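Local atomic coordinates of membrane-bound lytic murein transglycosylase (Agrobacterium tumefaciens, PDB entry 2PNW), a protein that probably cleaves the glycan strands of bacterial cell-wall peptidoglycan as an MltA-type lytic transglycosylase, forming 1,6-anhydro-N-acetylmuramoyl ends. Residues D23-L28 with Q77-N82; M32-S37 with K278-A283; G48-T53 with F358-P363; L106-T111 with Y118-R123. All coordinates share one frame; numbering follows the deposited sequence. Where two conformers were deposited one is given.

Contact 1: D23-L28 with Q77-N82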
loop_
_atom_site.group_PDB
_atom_site.type_symbol
_atom_site.label_atom_id
_atom_site.label_comp_id
_atom_site.label_asym_id
_atom_site.label_seq_id
_atom_site.Cartn_x
_atom_site.Cartn_y
_atom_site.Cartn_z
ATOM N N ASP A 23 -3.240 19.308 14.472
ATOM C CA ASP A 23 -3.412 17.867 14.228
ATOM C C ASP A 23 -3.659 17.106 15.528
ATOM O O ASP A 23 -3.103 17.448 16.575
ATOM C CB ASP A 23 -2.187 17.297 13.493
ATOM C CG ASP A 23 -2.428 15.881 12.946
ATOM O OD1 ASP A 23 -3.556 15.584 12.475
ATOM O OD2 ASP A 23 -1.479 15.073 12.984
ATOM N N ASP A 24 -4.513 16.083 15.459
ATOM C CA ASP A 24 -4.773 15.200 16.587
ATOM C C ASP A 24 -4.256 13.796 16.236
ATOM O O ASP A 24 -4.995 13.016 15.626
ATOM C CB ASP A 24 -6.284 15.127 16.898
ATOM C CG ASP A 24 -6.615 14.100 17.987
ATOM O OD1 ASP A 24 -5.685 13.498 18.578
ATOM O OD2 ASP A 24 -7.821 13.876 18.259
ATOM N N PRO A 25 -2.997 13.475 16.601
ATOM C CA PRO A 25 -2.431 12.151 16.249
ATOM C C PRO A 25 -2.713 11.002 17.244
ATOM O O PRO A 25 -1.940 10.006 17.301
ATOM C CB PRO A 25 -0.925 12.451 16.152
ATOM C CG PRO A 25 -0.704 13.475 17.267
ATOM C CD PRO A 25 -1.990 14.338 17.258
ATOM N N ARG A 26 -3.799 11.101 18.011
ATOM C CA ARG A 26 -4.090 10.065 19.019
ATOM C C ARG A 26 -4.257 8.654 18.464
ATOM O O ARG A 26 -3.903 7.703 19.149
ATOM C CB ARG A 26 -5.301 10.441 19.905
ATOM C CG ARG A 26 -4.894 11.366 21.042
ATOM C CD ARG A 26 -6.107 11.767 21.909
ATOM N NE ARG A 26 -7.069 12.537 21.124
ATOM C CZ ARG A 26 -8.246 12.962 21.581
ATOM N NH1 ARG A 26 -8.598 12.733 22.842
ATOM N NH2 ARG A 26 -9.055 13.627 20.774
ATOM N N LYS A 27 -4.772 8.517 17.240
ATOM C CA LYS A 27 -4.939 7.169 16.648
ATOM C C LYS A 27 -3.608 6.468 16.338
ATOM O O LYS A 27 -3.581 5.259 16.083
ATOM C CB LYS A 27 -5.757 7.226 15.370
ATOM C CG LYS A 27 -7.227 7.537 15.590
ATOM C CD LYS A 27 -7.990 7.475 14.271
ATOM C CE LYS A 27 -9.449 7.883 14.509
ATOM N NZ LYS A 27 -10.268 7.666 13.291
ATOM N N LEU A 28 -2.515 7.222 16.369
ATOM C CA LEU A 28 -1.196 6.629 16.105
ATOM C C LEU A 28 -0.694 5.816 17.267
ATOM O O LEU A 28 0.202 5.017 17.092
ATOM C CB LEU A 28 -0.159 7.700 15.776
ATOM C CG LEU A 28 -0.451 8.609 14.579
ATOM C CD1 LEU A 28 0.844 9.291 14.193
ATOM C CD2 LEU A 28 -1.044 7.862 13.374
ATOM N N GLN A 77 2.746 16.406 22.067
ATOM C CA GLN A 77 3.887 16.621 22.962
ATOM C C GLN A 77 4.771 15.394 23.032
ATOM O O GLN A 77 5.994 15.506 23.112
ATOM C CB GLN A 77 3.434 17.019 24.380
ATOM C CG GLN A 77 4.610 17.343 25.326
ATOM C CD GLN A 77 5.394 18.581 24.892
ATOM O OE1 GLN A 77 4.834 19.668 24.768
ATOM N NE2 GLN A 77 6.693 18.418 24.669
ATOM N N PHE A 78 4.159 14.214 23.005
ATOM C CA PHE A 78 4.944 13.000 22.936
ATOM C C PHE A 78 5.986 13.068 21.812
ATOM O O PHE A 78 7.178 12.777 22.028
ATOM C CB PHE A 78 4.054 11.774 22.702
ATOM C CG PHE A 78 4.848 10.533 22.410
ATOM C CD1 PHE A 78 5.488 9.856 23.445
ATOM C CD2 PHE A 78 4.986 10.060 21.092
ATOM C CE1 PHE A 78 6.284 8.714 23.184
ATOM C CE2 PHE A 78 5.768 8.944 20.818
ATOM C CZ PHE A 78 6.420 8.260 21.870
ATOM N N PHE A 79 5.537 13.429 20.613
ATOM C CA PHE A 79 6.436 13.479 19.447
ATOM C C PHE A 79 7.472 14.594 19.555
ATOM O O PHE A 79 8.640 14.396 19.196
ATOM C CB PHE A 79 5.645 13.562 18.126
ATOM C CG PHE A 79 4.882 12.302 17.821
ATOM C CD1 PHE A 79 5.547 11.161 17.350
ATOM C CD2 PHE A 79 3.517 12.226 18.071
ATOM C CE1 PHE A 79 4.850 9.967 17.104
ATOM C CE2 PHE A 79 2.817 11.029 17.838
ATOM C CZ PHE A 79 3.489 9.906 17.361
ATOM N N GLU A 80 7.040 15.759 20.034
ATOM C CA GLU A 80 7.958 16.897 20.255
ATOM C C GLU A 80 9.088 16.577 21.213
ATOM O O GLU A 80 10.204 17.011 20.991
ATOM C CB GLU A 80 7.194 18.136 20.734
ATOM C CG GLU A 80 6.114 18.549 19.752
ATOM C CD GLU A 80 5.573 19.938 19.996
ATOM O OE1 GLU A 80 6.363 20.809 20.443
ATOM O OE2 GLU A 80 4.362 20.151 19.724
ATOM N N THR A 81 8.803 15.795 22.250
ATOM C CA THR A 81 9.785 15.382 23.241
ATOM C C THR A 81 10.720 14.282 22.723
ATOM O O THR A 81 11.923 14.295 23.018
ATOM C CB THR A 81 9.077 14.902 24.538
ATOM O OG1 THR A 81 8.360 15.989 25.114
ATOM C CG2 THR A 81 10.069 14.358 25.583
ATOM N N ASN A 82 10.174 13.356 21.934
ATOM C CA ASN A 82 10.842 12.082 21.674
ATOM C C ASN A 82 11.292 11.845 20.229
ATOM O O ASN A 82 11.897 10.808 19.910
ATOM C CB ASN A 82 9.948 10.939 22.167
ATOM C CG ASN A 82 9.782 10.951 23.665
ATOM O OD1 ASN A 82 10.772 10.916 24.409
ATOM N ND2 ASN A 82 8.533 11.025 24.127
#
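Leu28 and Pro25 both lean on the ring of Phe79, and that ring is the whole of the contact from the helix side. The CD1 methyl of Leu28 meets Phe79 CZ at 4.2 Å, the two side chains running at about a right angle to each other. Pro25 comes in beside it, CG lying 4.3 Å from Phe79 CE2, and both residues approach the ring plane obliquely. Phe79 can reach them because its CG is tucked beside the backbone N (chi1 -68°). On one face its ring carries CD2 of Phe78, 3.7 Å above the plane and over the centre, and the ring of Phe78 itself lies edge-to-face with Phe29. Leu319 touches Pro25, Leu28 and Phe79 alike, so a residue of strand 316-324 joins the same cluster.

Behind this apolar layer the loop is held in shape by its own polar groups. Pro25 to Leu28 form a type I turn, Leu28 N bonding to Pro25 O at 3.0 Å. Asp24 OD1 takes the backbone N of Arg26 at 3.1 Å, while the Arg26 guanidinium grips the same carboxylate side-on, with NH2 2.8 Å from OD2 of Asp24. The backbone N and NE of Arg26 reach OD1 from opposite faces of the carboxylate. The arrangement is an Asx turn overlapping the type I turn that leads into helix 28-39, packed against helix 72-82.

Contact 2: M32-S37 with K278-A283. With SO4 (sulfate ion), chain B.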
loop_
_atom_site.group_PDB
_atom_site.type_symbol
_atom_site.label_atom_id
_atom_site.label_comp_id
_atom_site.label_asym_id
_atom_site.label_seq_id
_atom_site.Cartn_x
_atom_site.Cartn_y
_atom_site.Cartn_z
ATOM N N MET A 32 1.058 2.338 16.913
ATOM C CA MET A 32 2.446 2.127 17.395
ATOM C C MET A 32 2.519 0.893 18.320
ATOM O O MET A 32 3.484 0.114 18.273
ATOM C CB MET A 32 2.971 3.382 18.124
ATOM C CG MET A 32 3.420 4.555 17.181
ATOM S SD MET A 32 4.382 5.898 18.035
ATOM C CE MET A 32 3.007 6.527 19.027
ATOM N N ALA A 33 1.502 0.706 19.169
ATOM C CA ALA A 33 1.435 -0.527 19.987
ATOM C C ALA A 33 1.369 -1.819 19.139
ATOM O O ALA A 33 1.970 -2.853 19.496
ATOM C CB ALA A 33 0.247 -0.449 20.988
ATOM N N THR A 34 0.660 -1.783 18.006
ATOM C CA THR A 34 0.595 -2.978 17.168
ATOM C C THR A 34 1.965 -3.245 16.522
ATOM O O THR A 34 2.351 -4.408 16.361
ATOM C CB THR A 34 -0.509 -2.929 16.040
ATOM O OG1 THR A 34 -0.222 -1.879 15.114
ATOM C CG2 THR A 34 -1.879 -2.679 16.634
ATOM N N ILE A 35 2.663 -2.176 16.135
ATOM C CA ILE A 35 4.015 -2.315 15.542
ATOM C C ILE A 35 4.966 -2.906 16.585
ATOM O O ILE A 35 5.739 -3.821 16.278
ATOM C CB ILE A 35 4.562 -0.970 15.061
ATOM C CG1 ILE A 35 3.647 -0.399 13.956
ATOM C CG2 ILE A 35 5.969 -1.159 14.430
ATOM C CD1 ILE A 35 3.899 1.122 13.775
ATOM N N LEU A 36 4.880 -2.397 17.817
ATOM C CA LEU A 36 5.786 -2.895 18.874
ATOM C C LEU A 36 5.534 -4.378 19.166
ATOM O O LEU A 36 6.478 -5.170 19.262
ATOM C CB LEU A 36 5.683 -2.053 20.150
ATOM C CG LEU A 36 6.669 -2.382 21.303
ATOM C CD1 LEU A 36 8.156 -2.408 20.865
ATOM C CD2 LEU A 36 6.491 -1.393 22.441
ATOM N N SER A 37 4.265 -4.750 19.303
ATOM C CA SER A 37 3.883 -6.152 19.476
ATOM C C SER A 37 4.413 -7.011 18.338
ATOM O O SER A 37 4.944 -8.109 18.563
ATOM C CB SER A 37 2.342 -6.263 19.591
ATOM O OG SER A 37 1.943 -7.606 19.812
ATOM N N LYS A 278 2.788 -5.517 8.321
ATOM C CA LYS A 278 2.228 -6.654 9.048
ATOM C C LYS A 278 1.269 -6.294 10.184
ATOM O O LYS A 278 0.982 -7.133 11.040
ATOM C CB LYS A 278 3.350 -7.603 9.560
ATOM C CG LYS A 278 4.380 -7.969 8.506
ATOM C CD LYS A 278 3.696 -8.645 7.307
ATOM C CE LYS A 278 4.631 -9.594 6.560
ATOM N NZ LYS A 278 5.979 -9.031 6.402
ATOM N N VAL A 279 0.775 -5.056 10.171
ATOM C CA VAL A 279 -0.212 -4.559 11.147
ATOM C C VAL A 279 -1.408 -3.930 10.400
ATOM O O VAL A 279 -1.281 -3.576 9.211
ATOM C CB VAL A 279 0.405 -3.539 12.128
ATOM C CG1 VAL A 279 1.571 -4.165 12.952
ATOM C CG2 VAL A 279 0.871 -2.279 11.419
ATOM N N PRO A 280 -2.584 -3.828 11.073
ATOM C CA PRO A 280 -3.759 -3.239 10.397
ATOM C C PRO A 280 -3.521 -1.787 10.029
ATOM O O PRO A 280 -2.940 -1.019 10.813
ATOM C CB PRO A 280 -4.864 -3.321 11.450
ATOM C CG PRO A 280 -4.372 -4.377 12.455
ATOM C CD PRO A 280 -2.890 -4.291 12.446
ATOM N N LEU A 281 -3.969 -1.403 8.841
ATOM C CA LEU A 281 -3.917 0.002 8.446
ATOM C C LEU A 281 -4.964 0.815 9.189
ATOM O O LEU A 281 -5.956 0.276 9.667
ATOM C CB LEU A 281 -4.141 0.127 6.929
ATOM C CG LEU A 281 -3.107 -0.618 6.072
ATOM C CD1 LEU A 281 -3.268 -0.203 4.607
ATOM C CD2 LEU A 281 -1.679 -0.399 6.533
ATOM N N VAL A 282 -4.759 2.117 9.271
ATOM C CA VAL A 282 -5.701 2.989 9.993
ATOM C C VAL A 282 -6.147 4.042 8.986
ATOM O O VAL A 282 -5.303 4.784 8.456
ATOM C CB VAL A 282 -4.995 3.725 11.151
ATOM C CG1 VAL A 282 -5.978 4.688 11.859
ATOM C CG2 VAL A 282 -4.381 2.711 12.157
ATOM N N ALA A 283 -7.452 4.092 8.715
ATOM C CA ALA A 283 -7.993 5.038 7.743
ATOM C C ALA A 283 -7.519 6.449 8.026
ATOM O O ALA A 283 -7.649 6.935 9.161
ATOM C CB ALA A 283 -9.536 4.986 7.747
HETATM S S SO4 B . 8.290 -9.929 4.487
HETATM O O1 SO4 B . 7.179 -10.601 3.802
HETATM O O2 SO4 B . 8.076 -9.966 5.935
HETATM O O3 SO4 B . 9.545 -10.617 4.168
HETATM O O4 SO4 B . 8.370 -8.526 4.058
HETATM O O HOH W 1 -2.288 -0.697 13.475
#
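Val279 meets Thr34 and Ile35 of the helix with every atom of its side chain. Its CB sits 3.5 Å from Thr34 OG1, so the branch point itself rests on the hydroxyl of the helix residue. From there CG1 turns anti to the carbonyl carbon (chi1 -60°) and runs in over the helix backbone, 3.5 Å from Thr34 O and 3.9 Å from Ile35 N. CG2 takes the other branch, lying 3.9 Å from Thr34 OG1 and 4.2 Å from CG1 of Ile35. Leu323 of strand 316-324 touches both Ile35 and Val279, and His38 also packs on Val279.

This is an extended connection, between strand 259-263 and strand 286-288, laid over one side of helix 28-39; it joins that N-terminal helix to the connection that leads into strand 286-288.

The hydroxyl of Thr34 has work beyond packing. It is hydrogen-bonded to Ala31 O, three residues back in the helix, and a water donates to OG1 at 2.9 Å and also to Pro280 O at 2.8 Å, bridging helix and loop where the side chains do not bond directly. One residue before Val279, Lys278, its chain bent at chi2 and chi4, points NZ at a sulfate probably taken from the crystallisation liquor, at a distance too short to be trusted in detail; Lys43 and Arg46 also hold this anion.

Contact 3: G48-T53 with F358-P363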
loop_
_atom_site.group_PDB
_atom_site.type_symbol
_atom_site.label_atom_id
_atom_site.label_comp_id
_atom_site.label_asym_id
_atom_site.label_seq_id
_atom_site.Cartn_x
_atom_site.Cartn_y
_atom_site.Cartn_z
ATOM N N GLY A 48 15.592 0.863 5.739
ATOM C CA GLY A 48 15.530 1.602 4.481
ATOM C C GLY A 48 16.884 2.209 4.160
ATOM O O GLY A 48 17.734 2.356 5.048
ATOM N N ALA A 49 17.090 2.539 2.887
ATOM C CA ALA A 49 18.322 3.196 2.447
ATOM C C ALA A 49 18.587 4.467 3.254
ATOM O O ALA A 49 19.742 4.817 3.492
ATOM C CB ALA A 49 18.250 3.510 0.980
ATOM N N LEU A 50 17.528 5.145 3.706
ATOM C CA LEU A 50 17.717 6.332 4.552
ATOM C C LEU A 50 18.520 6.005 5.823
ATOM O O LEU A 50 19.334 6.813 6.282
ATOM C CB LEU A 50 16.380 7.024 4.858
ATOM C CG LEU A 50 16.369 8.362 5.614
ATOM C CD1 LEU A 50 15.148 9.159 5.223
ATOM C CD2 LEU A 50 16.374 8.178 7.116
ATOM N N GLY A 51 18.282 4.819 6.379
ATOM C CA GLY A 51 19.171 4.240 7.370
ATOM C C GLY A 51 18.618 4.043 8.765
ATOM O O GLY A 51 19.339 3.603 9.650
ATOM N N ILE A 52 17.350 4.361 8.990
ATOM C CA ILE A 52 16.788 4.125 10.325
ATOM C C ILE A 52 16.469 2.649 10.572
ATOM O O ILE A 52 15.691 2.046 9.829
ATOM C CB ILE A 52 15.521 4.957 10.568
ATOM C CG1 ILE A 52 15.766 6.436 10.211
ATOM C CG2 ILE A 52 15.066 4.781 12.023
ATOM C CD1 ILE A 52 16.618 7.186 11.223
ATOM N N THR A 53 17.052 2.066 11.621
ATOM C CA THR A 53 16.831 0.641 11.868
ATOM C C THR A 53 15.538 0.401 12.631
ATOM O O THR A 53 15.055 1.286 13.350
ATOM C CB THR A 53 17.993 0.005 12.673
ATOM O OG1 THR A 53 17.958 0.487 14.017
ATOM C CG2 THR A 53 19.364 0.363 12.026
ATOM N N PHE A 358 6.929 16.368 2.544
ATOM C CA PHE A 358 7.123 15.231 3.472
ATOM C C PHE A 358 8.097 15.600 4.586
ATOM O O PHE A 358 9.180 16.096 4.300
ATOM C CB PHE A 358 7.711 14.030 2.712
ATOM C CG PHE A 358 6.689 13.195 1.988
ATOM C CD1 PHE A 358 5.749 13.783 1.148
ATOM C CD2 PHE A 358 6.685 11.811 2.142
ATOM C CE1 PHE A 358 4.793 13.009 0.479
ATOM C CE2 PHE A 358 5.753 11.014 1.464
ATOM C CZ PHE A 358 4.799 11.617 0.635
ATOM N N TYR A 359 7.730 15.365 5.846
ATOM C CA TYR A 359 8.671 15.538 6.961
ATOM C C TYR A 359 8.689 14.221 7.718
ATOM O O TYR A 359 7.633 13.723 8.091
ATOM C CB TYR A 359 8.246 16.663 7.924
ATOM C CG TYR A 359 7.958 18.018 7.302
ATOM C CD1 TYR A 359 8.922 19.033 7.320
ATOM C CD2 TYR A 359 6.725 18.286 6.705
ATOM C CE1 TYR A 359 8.666 20.277 6.756
ATOM C CE2 TYR A 359 6.454 19.536 6.117
ATOM C CZ TYR A 359 7.434 20.529 6.157
ATOM O OH TYR A 359 7.163 21.781 5.611
ATOM N N ILE A 360 9.866 13.659 7.956
ATOM C CA ILE A 360 9.964 12.405 8.714
ATOM C C ILE A 360 10.342 12.735 10.163
ATOM O O ILE A 360 11.129 13.673 10.423
ATOM C CB ILE A 360 10.954 11.381 8.034
ATOM C CG1 ILE A 360 10.893 10.006 8.718
ATOM C CG2 ILE A 360 12.400 11.914 8.016
ATOM C CD1 ILE A 360 11.751 8.928 7.997
ATOM N N LEU A 361 9.771 12.001 11.118
ATOM C CA LEU A 361 10.114 12.222 12.516
ATOM C C LEU A 361 11.054 11.103 12.932
ATOM O O LEU A 361 10.659 9.929 12.946
ATOM C CB LEU A 361 8.876 12.251 13.412
ATOM C CG LEU A 361 7.734 13.251 13.156
ATOM C CD1 LEU A 361 6.810 13.287 14.375
ATOM C CD2 LEU A 361 8.238 14.642 12.862
ATOM N N LEU A 362 12.300 11.452 13.241
ATOM C CA LEU A 362 13.277 10.425 13.648
ATOM C C LEU A 362 13.346 10.306 15.150
ATOM O O LEU A 362 13.377 11.322 15.842
ATOM C CB LEU A 362 14.676 10.726 13.096
ATOM C CG LEU A 362 14.807 10.983 11.595
ATOM C CD1 LEU A 362 16.266 11.068 11.204
ATOM C CD2 LEU A 362 14.117 9.860 10.811
ATOM N N PRO A 363 13.411 9.062 15.666
ATOM C CA PRO A 363 13.662 8.834 17.080
ATOM C C PRO A 363 14.914 9.624 17.466
ATOM O O PRO A 363 15.889 9.678 16.686
ATOM C CB PRO A 363 13.969 7.333 17.140
ATOM C CG PRO A 363 13.263 6.736 15.957
ATOM C CD PRO A 363 13.278 7.794 14.906
#
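Ile52 and Leu362 make the closer of two apolar contacts between the loop 48-53 and the strand 358-363. The end of Ile52 is what touches: CD1 lies 3.7 Å from CD2 of Leu362 and 3.9 Å from its CD1, fitting against both methyls, and CG1 of Ile52 follows at 3.8 Å from Leu362 CD2. The two side chains pass at a slant. In Ile52, chi1 of -50° swings CG1 away from the carbonyl, and chi2 of -74° then turns CD1 toward Leu362. A looser pair lies farther along, where the CD1 methyls of Leu50 and Ile360 come to 4.4 Å. Helix 364-367 and Tyr370, near the end of the modelled chain, add to this layer: Ala366 and Tyr370 pack on Ile52, and Ala367 and Tyr370 on Leu362.

Polar bonds secure the loop to other parts of the chain. Thr295 OG1 is hydrogen-bonded both to Gly48 N and to Ile52 O, holding two points of the loop to one hydroxyl, and Leu50 O is bonded to the hydroxyl of Tyr370. Within the loop, Gly51 N makes a weak bond to Gly48 O. Gly51 has a positive phi of 115°, a conformation suited to glycine. Thr53 closes the loop as an N-cap, its OG1 bonded to Glu56 N at the start of helix 54-66.

On the strand side, backbone bonds tie Ile360 to Phe86 and Tyr359 to Phe301, placing 353-363 between strands 83-89 and 299-304. The contact is a helix-capping loop packed through aliphatic side chains on a strand of the 3D domain, probably of double-psi beta-barrel type.

Contact 4: L106-T111 with Y118-R123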
loop_
_atom_site.group_PDB
_atom_site.type_symbol
_atom_site.label_atom_id
_atom_site.label_comp_id
_atom_site.label_asym_id
_atom_site.label_seq_id
_atom_site.Cartn_x
_atom_site.Cartn_y
_atom_site.Cartn_z
ATOM N N LEU A 106 -15.742 -6.066 -2.309
ATOM C CA LEU A 106 -15.957 -6.783 -3.554
ATOM C C LEU A 106 -17.009 -7.865 -3.378
ATOM O O LEU A 106 -16.849 -8.757 -2.539
ATOM C CB LEU A 106 -14.642 -7.414 -4.022
ATOM C CG LEU A 106 -14.619 -8.148 -5.372
ATOM C CD1 LEU A 106 -14.850 -7.183 -6.546
ATOM C CD2 LEU A 106 -13.317 -8.910 -5.571
ATOM N N GLU A 107 -18.089 -7.792 -4.168
ATOM C CA GLU A 107 -19.091 -8.851 -4.197
ATOM C C GLU A 107 -18.527 -10.126 -4.789
ATOM O O GLU A 107 -17.917 -10.107 -5.882
ATOM C CB GLU A 107 -20.326 -8.419 -5.020
ATOM C CG GLU A 107 -21.104 -7.283 -4.352
ATOM C CD GLU A 107 -22.316 -6.830 -5.175
ATOM O OE1 GLU A 107 -22.586 -7.403 -6.270
ATOM O OE2 GLU A 107 -22.990 -5.883 -4.716
ATOM N N VAL A 108 -18.770 -11.238 -4.091
ATOM C CA VAL A 108 -18.313 -12.553 -4.527
ATOM C C VAL A 108 -19.336 -13.638 -4.257
ATOM O O VAL A 108 -20.351 -13.382 -3.591
ATOM C CB VAL A 108 -16.966 -12.947 -3.836
ATOM C CG1 VAL A 108 -15.885 -11.905 -4.163
ATOM C CG2 VAL A 108 -17.146 -13.074 -2.309
ATOM N N SER A 109 -19.062 -14.826 -4.791
ATOM C CA SER A 109 -19.796 -16.022 -4.496
ATOM C C SER A 109 -18.841 -17.174 -4.193
ATOM O O SER A 109 -17.700 -17.242 -4.698
ATOM C CB SER A 109 -20.706 -16.407 -5.670
ATOM O OG SER A 109 -21.379 -17.627 -5.392
ATOM N N ALA A 110 -19.314 -18.098 -3.369
ATOM C CA ALA A 110 -18.546 -19.309 -3.066
ATOM C C ALA A 110 -18.666 -20.328 -4.207
ATOM O O ALA A 110 -17.903 -21.281 -4.273
ATOM C CB ALA A 110 -19.034 -19.927 -1.735
ATOM N N THR A 111 -19.630 -20.102 -5.095
ATOM C CA THR A 111 -19.908 -21.035 -6.181
ATOM C C THR A 111 -19.845 -20.340 -7.542
ATOM O O THR A 111 -20.484 -19.306 -7.769
ATOM C CB THR A 111 -21.295 -21.706 -6.026
ATOM O OG1 THR A 111 -22.308 -20.695 -6.000
ATOM C CG2 THR A 111 -21.371 -22.540 -4.746
ATOM N N TYR A 118 -15.102 -14.951 -12.136
ATOM C CA TYR A 118 -13.711 -14.507 -12.061
ATOM C C TYR A 118 -13.086 -14.928 -10.745
ATOM O O TYR A 118 -13.364 -14.314 -9.719
ATOM C CB TYR A 118 -13.620 -12.984 -12.222
ATOM C CG TYR A 118 -14.248 -12.504 -13.517
ATOM C CD1 TYR A 118 -13.698 -12.882 -14.752
ATOM C CD2 TYR A 118 -15.391 -11.688 -13.512
ATOM C CE1 TYR A 118 -14.273 -12.453 -15.968
ATOM C CE2 TYR A 118 -15.988 -11.251 -14.737
ATOM C CZ TYR A 118 -15.395 -11.642 -15.946
ATOM O OH TYR A 118 -15.936 -11.230 -17.155
ATOM N N PRO A 119 -12.263 -15.981 -10.784
ATOM C CA PRO A 119 -11.722 -16.514 -9.527
ATOM C C PRO A 119 -10.771 -15.539 -8.826
ATOM O O PRO A 119 -10.113 -14.698 -9.476
ATOM C CB PRO A 119 -10.982 -17.771 -9.971
ATOM C CG PRO A 119 -10.603 -17.499 -11.441
ATOM C CD PRO A 119 -11.826 -16.755 -11.966
ATOM N N ILE A 120 -10.700 -15.683 -7.504
ATOM C CA ILE A 120 -9.712 -15.014 -6.679
ATOM C C ILE A 120 -8.867 -16.144 -6.104
ATOM O O ILE A 120 -9.415 -17.073 -5.523
ATOM C CB ILE A 120 -10.393 -14.242 -5.533
ATOM C CG1 ILE A 120 -11.390 -13.226 -6.117
ATOM C CG2 ILE A 120 -9.335 -13.534 -4.697
ATOM C CD1 ILE A 120 -12.274 -12.517 -5.053
ATOM N N TYR A 121 -7.543 -16.098 -6.305
ATOM C CA TYR A 121 -6.693 -17.252 -6.005
ATOM C C TYR A 121 -5.813 -17.071 -4.774
ATOM O O TYR A 121 -5.265 -15.981 -4.559
ATOM C CB TYR A 121 -5.755 -17.512 -7.182
ATOM C CG TYR A 121 -6.418 -18.112 -8.409
ATOM C CD1 TYR A 121 -6.962 -19.406 -8.381
ATOM C CD2 TYR A 121 -6.484 -17.381 -9.608
ATOM C CE1 TYR A 121 -7.562 -19.970 -9.540
ATOM C CE2 TYR A 121 -7.085 -17.927 -10.770
ATOM C CZ TYR A 121 -7.603 -19.217 -10.729
ATOM O OH TYR A 121 -8.176 -19.743 -11.880
ATOM N N ARG A 122 -5.648 -18.153 -4.006
ATOM C CA ARG A 122 -4.607 -18.225 -2.970
ATOM C C ARG A 122 -3.284 -18.503 -3.659
ATOM O O ARG A 122 -3.253 -18.835 -4.850
ATOM C CB ARG A 122 -4.816 -19.436 -2.033
ATOM C CG ARG A 122 -6.064 -19.494 -1.220
ATOM C CD ARG A 122 -5.956 -20.733 -0.279
ATOM N NE ARG A 122 -6.365 -21.997 -0.888
ATOM C CZ ARG A 122 -5.545 -22.990 -1.224
ATOM N NH1 ARG A 122 -4.233 -22.894 -0.993
ATOM N NH2 ARG A 122 -6.035 -24.110 -1.750
ATOM N N ARG A 123 -2.188 -18.436 -2.892
ATOM C CA ARG A 123 -0.873 -18.687 -3.466
ATOM C C ARG A 123 -0.703 -20.167 -3.851
ATOM O O ARG A 123 -0.848 -21.058 -2.998
ATOM C CB ARG A 123 0.201 -18.293 -2.450
ATOM C CG ARG A 123 1.618 -18.408 -2.992
ATOM C CD ARG A 123 2.585 -18.109 -1.846
ATOM N NE ARG A 123 3.969 -18.179 -2.313
ATOM C CZ ARG A 123 4.986 -17.573 -1.705
ATOM N NH1 ARG A 123 4.778 -16.849 -0.598
ATOM N NH2 ARG A 123 6.216 -17.707 -2.218
#
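Inside the MltA-specific insert domain, two strands that are not direct partners, 96-109 and 118-121, meet through the CD1 methyl of one isoleucine. Ile120 rests its CD1 against two side chains of the longer strand that also touch each other, 3.8 Å from CD2 of Leu106 and 3.8 Å from CG1 of Val108. Leu106 and Ile120 reach toward each other tip to tip, while Val108 crosses Ile120 at about a right angle, so a single methyl is touched by two neighbours in different ways. The reach of Ile120 comes from CG1 turned back from the carbonyl (chi1 -58°) and a chain nearly extended beyond it (chi2 172°). Leu106 answers with CG anti to its own nitrogen, chi1 -176°, which carries CG and its CD2 branch toward the isoleucine.

Strand 173-177 runs antiparallel to both of these strands and separates them: Ser109 has backbone bonds with Trp176 and Tyr118 with Ala177, and Ala175 touches Val108. The three side chains thus meet across an intervening strand, CA of Val108 and CA of Tyr118, the nearest such pair, being 9.0 Å apart. Leu183 of helix 180-189 packs on Leu106 and Ile120, and Leu194 of strand 191-195 on all three. Farther along, Pro119 CB lies 3.7 Å above one face of the Tyr121 ring, offset toward its rim, and Arg123 pairs with Asp129 in a salt bridge.

How the contacts relate
Contacts 1, 3 and 4 are buried and purely apolar across their segments; contact 2 is only partly buried, and there a water joins helix to loop. Contacts 1 and 2 share helix 28-39, which begins at Leu28, and meet directly through Met32, whose CE lies 3.8 Å from CZ of Phe79. Contact 1 also touches contact 3, with Phe79 CD1 3.9 Å from Leu361 CD1, so these three form one connected neighbourhood. Contact 4 stands apart in the insert domain, its centre about 41 Å from that of contact 1 and 38 Å from that of contact 3, although strands 96-109 and 353-363 are paired neighbours.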